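Local coordinates for protein methyltransferase FkbM (Methylobacillus flagellatus KT, PDB 2PY6) that probably acts as a methyltransferase, moving a methyl group onto an acceptor molecule, at residues H396-P399 with D400-T404. Sequence-based numbering, arbitrary orientation.
Sequences HHTP and DRWDT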
ATOM      1  N   HIS A 396       2.896  31.561   2.126  1.00 31.35           N
ATOM      2  CA  HIS A 396       1.842  30.598   2.316  1.00 30.71           C
ATOM      3  C   HIS A 396       2.415  29.238   1.949  1.00 30.25           C
ATOM      4  O   HIS A 396       2.861  29.065   0.836  1.00 30.36           O
ATOM      5  CB  HIS A 396       0.628  30.919   1.462  1.00 31.36           C
ATOM      6  CG  HIS A 396      -0.480  29.947   1.677  1.00 30.13           C
ATOM      7  ND1 HIS A 396      -1.304  30.007   2.779  1.00 27.97           N
ATOM      8  CD2 HIS A 396      -0.831  28.828   1.006  1.00 31.26           C
ATOM      9  CE1 HIS A 396      -2.147  28.994   2.751  1.00 30.20           C
ATOM     10  NE2 HIS A 396      -1.880  28.259   1.691  1.00 26.37           N
ATOM     11  N   HIS A 397       2.363  28.267   2.865  1.00 30.50           N
ATOM     12  CA  HIS A 397       3.066  26.990   2.674  1.00 30.51           C
ATOM     13  C   HIS A 397       2.299  25.651   2.487  1.00 33.22           C
ATOM     14  O   HIS A 397       2.891  24.587   2.706  1.00 35.35           O
ATOM     15  CB  HIS A 397       4.037  26.776   3.817  1.00 27.73           C
ATOM     16  CG  HIS A 397       5.105  27.799   3.928  1.00 23.71           C
ATOM     17  ND1 HIS A 397       6.337  27.652   3.332  1.00 25.82           N
ATOM     18  CD2 HIS A 397       5.151  28.974   4.609  1.00 23.42           C
ATOM     19  CE1 HIS A 397       7.096  28.702   3.626  1.00 30.47           C
ATOM     20  NE2 HIS A 397       6.407  29.508   4.416  1.00 29.30           N
ATOM     21  N   THR A 398       1.027  25.680   2.117  1.00 33.56           N
ATOM     22  CA  THR A 398       0.313  24.458   1.753  1.00 32.52           C
ATOM     23  C   THR A 398      -0.533  24.755   0.509  1.00 31.42           C
ATOM     24  O   THR A 398      -0.720  25.912   0.157  1.00 29.37           O
ATOM     25  CB  THR A 398      -0.651  23.913   2.885  1.00 34.21           C
ATOM     26  OG1 THR A 398      -1.703  24.854   3.146  1.00 33.28           O
ATOM     27  CG2 THR A 398       0.088  23.593   4.169  1.00 33.54           C
ATOM     28  N   PRO A 399      -1.015  23.706  -0.178  1.00 30.25           N
ATOM     29  CA  PRO A 399      -2.011  23.907  -1.236  1.00 33.46           C
ATOM     30  C   PRO A 399      -3.414  24.221  -0.679  1.00 37.84           C
ATOM     31  O   PRO A 399      -4.328  24.374  -1.456  1.00 40.50           O
ATOM     32  CB  PRO A 399      -2.075  22.555  -1.957  1.00 29.16           C
ATOM     33  CG  PRO A 399      -1.068  21.690  -1.301  1.00 31.79           C
ATOM     34  CD  PRO A 399      -0.625  22.291  -0.040  1.00 31.54           C
ATOM     35  N   ASP A 400      -3.585  24.317   0.645  1.00 39.23           N
ATOM     36  CA  ASP A 400      -4.894  24.563   1.228  1.00 37.08           C
ATOM     37  C   ASP A 400      -4.804  25.848   2.052  1.00 34.64           C
ATOM     38  O   ASP A 400      -3.908  26.657   1.822  1.00 33.10           O
ATOM     39  CB  ASP A 400      -5.330  23.319   2.027  1.00 38.33           C
ATOM     40  CG  ASP A 400      -6.851  23.207   2.142  1.00 43.03           C
ATOM     41  OD1 ASP A 400      -7.512  24.263   2.284  1.00 51.34           O
ATOM     42  OD2 ASP A 400      -7.384  22.082   2.109  1.00 46.80           O
ATOM     43  N   ARG A 401      -5.705  26.059   3.005  1.00 35.24           N
ATOM     44  CA  ARG A 401      -5.724  27.325   3.762  1.00 35.37           C
ATOM     45  C   ARG A 401      -4.815  27.362   4.978  1.00 33.18           C
ATOM     46  O   ARG A 401      -4.626  28.400   5.604  1.00 35.18           O
ATOM     47  CB  ARG A 401      -7.177  27.766   4.064  1.00 37.78           C
ATOM     48  CG  ARG A 401      -8.075  26.784   4.740  1.00 40.18           C
ATOM     49  CD  ARG A 401      -9.519  27.239   4.710  1.00 39.28           C
ATOM     50  NE  ARG A 401      -9.768  28.393   5.562  1.00 38.64           N
ATOM     51  CZ  ARG A 401     -10.962  28.953   5.730  1.00 35.99           C
ATOM     52  NH1 ARG A 401     -12.023  28.468   5.109  1.00 36.74           N
ATOM     53  NH2 ARG A 401     -11.085  29.994   6.543  1.00 35.75           N
ATOM     54  N   TRP A 402      -4.132  26.259   5.232  1.00 34.49           N
ATOM     55  CA  TRP A 402      -3.244  26.153   6.375  1.00 34.34           C
ATOM     56  C   TRP A 402      -1.839  26.664   6.048  1.00 35.14           C
ATOM     57  O   TRP A 402      -1.371  26.580   4.924  1.00 33.30           O
ATOM     58  CB  TRP A 402      -3.101  24.684   6.800  1.00 37.62           C
ATOM     59  CG  TRP A 402      -4.324  23.840   6.537  1.00 45.51           C
ATOM     60  CD1 TRP A 402      -4.390  22.692   5.778  1.00 48.24           C
ATOM     61  CD2 TRP A 402      -5.670  24.124   6.952  1.00 47.25           C
ATOM     62  NE1 TRP A 402      -5.679  22.221   5.752  1.00 49.11           N
ATOM     63  CE2 TRP A 402      -6.486  23.083   6.454  1.00 49.94           C
ATOM     64  CE3 TRP A 402      -6.256  25.143   7.711  1.00 48.79           C
ATOM     65  CZ2 TRP A 402      -7.854  23.035   6.691  1.00 48.41           C
ATOM     66  CZ3 TRP A 402      -7.619  25.088   7.954  1.00 47.76           C
ATOM     67  CH2 TRP A 402      -8.401  24.047   7.438  1.00 46.68           C
ATOM     68  N   ASP A 403      -1.193  27.162   7.087  1.00 32.51           N
ATOM     69  CA  ASP A 403       0.190  27.566   7.117  1.00 31.75           C
ATOM     70  C   ASP A 403       0.608  28.772   6.303  1.00 31.20           C
ATOM     71  O   ASP A 403       1.649  28.773   5.653  1.00 27.16           O
ATOM     72  CB  ASP A 403       1.120  26.354   6.911  1.00 35.03           C
ATOM     73  CG  ASP A 403       0.930  25.275   8.001  1.00 33.30           C
ATOM     74  OD1 ASP A 403       1.062  25.586   9.231  1.00 33.60           O
ATOM     75  OD2 ASP A 403       0.706  24.118   7.599  1.00 39.12           O
ATOM     76  N   THR A 404      -0.226  29.797   6.396  1.00 27.77           N
ATOM     77  CA  THR A 404       0.145  31.121   6.010  1.00 31.30           C
ATOM     78  C   THR A 404       0.988  31.527   7.229  1.00 28.70           C
ATOM     79  O   THR A 404       0.565  31.338   8.349  1.00 31.93           O
ATOM     80  CB  THR A 404      -1.100  32.019   5.859  1.00 32.39           C
ATOM     81  OG1 THR A 404      -1.946  31.463   4.854  1.00 33.22           O
ATOM     82  CG2 THR A 404      -0.708  33.400   5.467  1.00 35.20           C
TER
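Asp-400 meets the earlier half of this hairpin loop through its backbone. Its N donates to Thr-398 OG1 at 3.2 Å. Its carbonyl O accepts from His-396 NE2 at 2.6 Å, with the nitrogen almost in line with the C=O bond (171°). Asp-400 OD1 takes the N-H of Arg-401 on its anti side at 2.6 Å and also forms a salt bridge with Arg-121. Arg-401 forms a salt bridge with Glu-144, a hydrogen bond to the backbone O of Asp-161 and a cation-pi contact with Trp-163. Trp-402 joins through its carbonyl O, which receives the hydroxyl of Thr-398 OG1 at 2.5 Å. That hydroxyl therefore both accepts and donates; a chi1 of 64° sets it between the Thr-398 backbone N and carbonyl carbon, facing both partners. Asp-403 O accepts from His-397 N at 2.9 Å, the donor lying above the carbonyl plane. Asp-403 OD2 rests 3.5 Å from the methyl CG2 of Thr-398. Thr-404 OG1 reaches the edge of the His-396 ring and hydrogen-bonds ND1 at 2.6 Å. With CG anti to its own N (chi1 -179°), His-396 extends its ring into the loop, where both nitrogens are bound and its rotation is fixed. A leucine in its place would probably leave Asp-400 O and Thr-404 OG1 without these mates and the loop less firmly closed. His-396 and Thr-404 form an antiparallel non-hydrogen-bonded pair, CA to CA 4.1 Å, at the base of this largely buried loop. Tyr-205, of helix 203-208, stacks on the His-396 ring, and Val-193 of helix 184-199 touches Thr-404. The loop links strand 392-396, outermost in its sheet within this chain, to strand 404-408, which lies between it and strand 364-368 in the Rossmann-like methyltransferase domain.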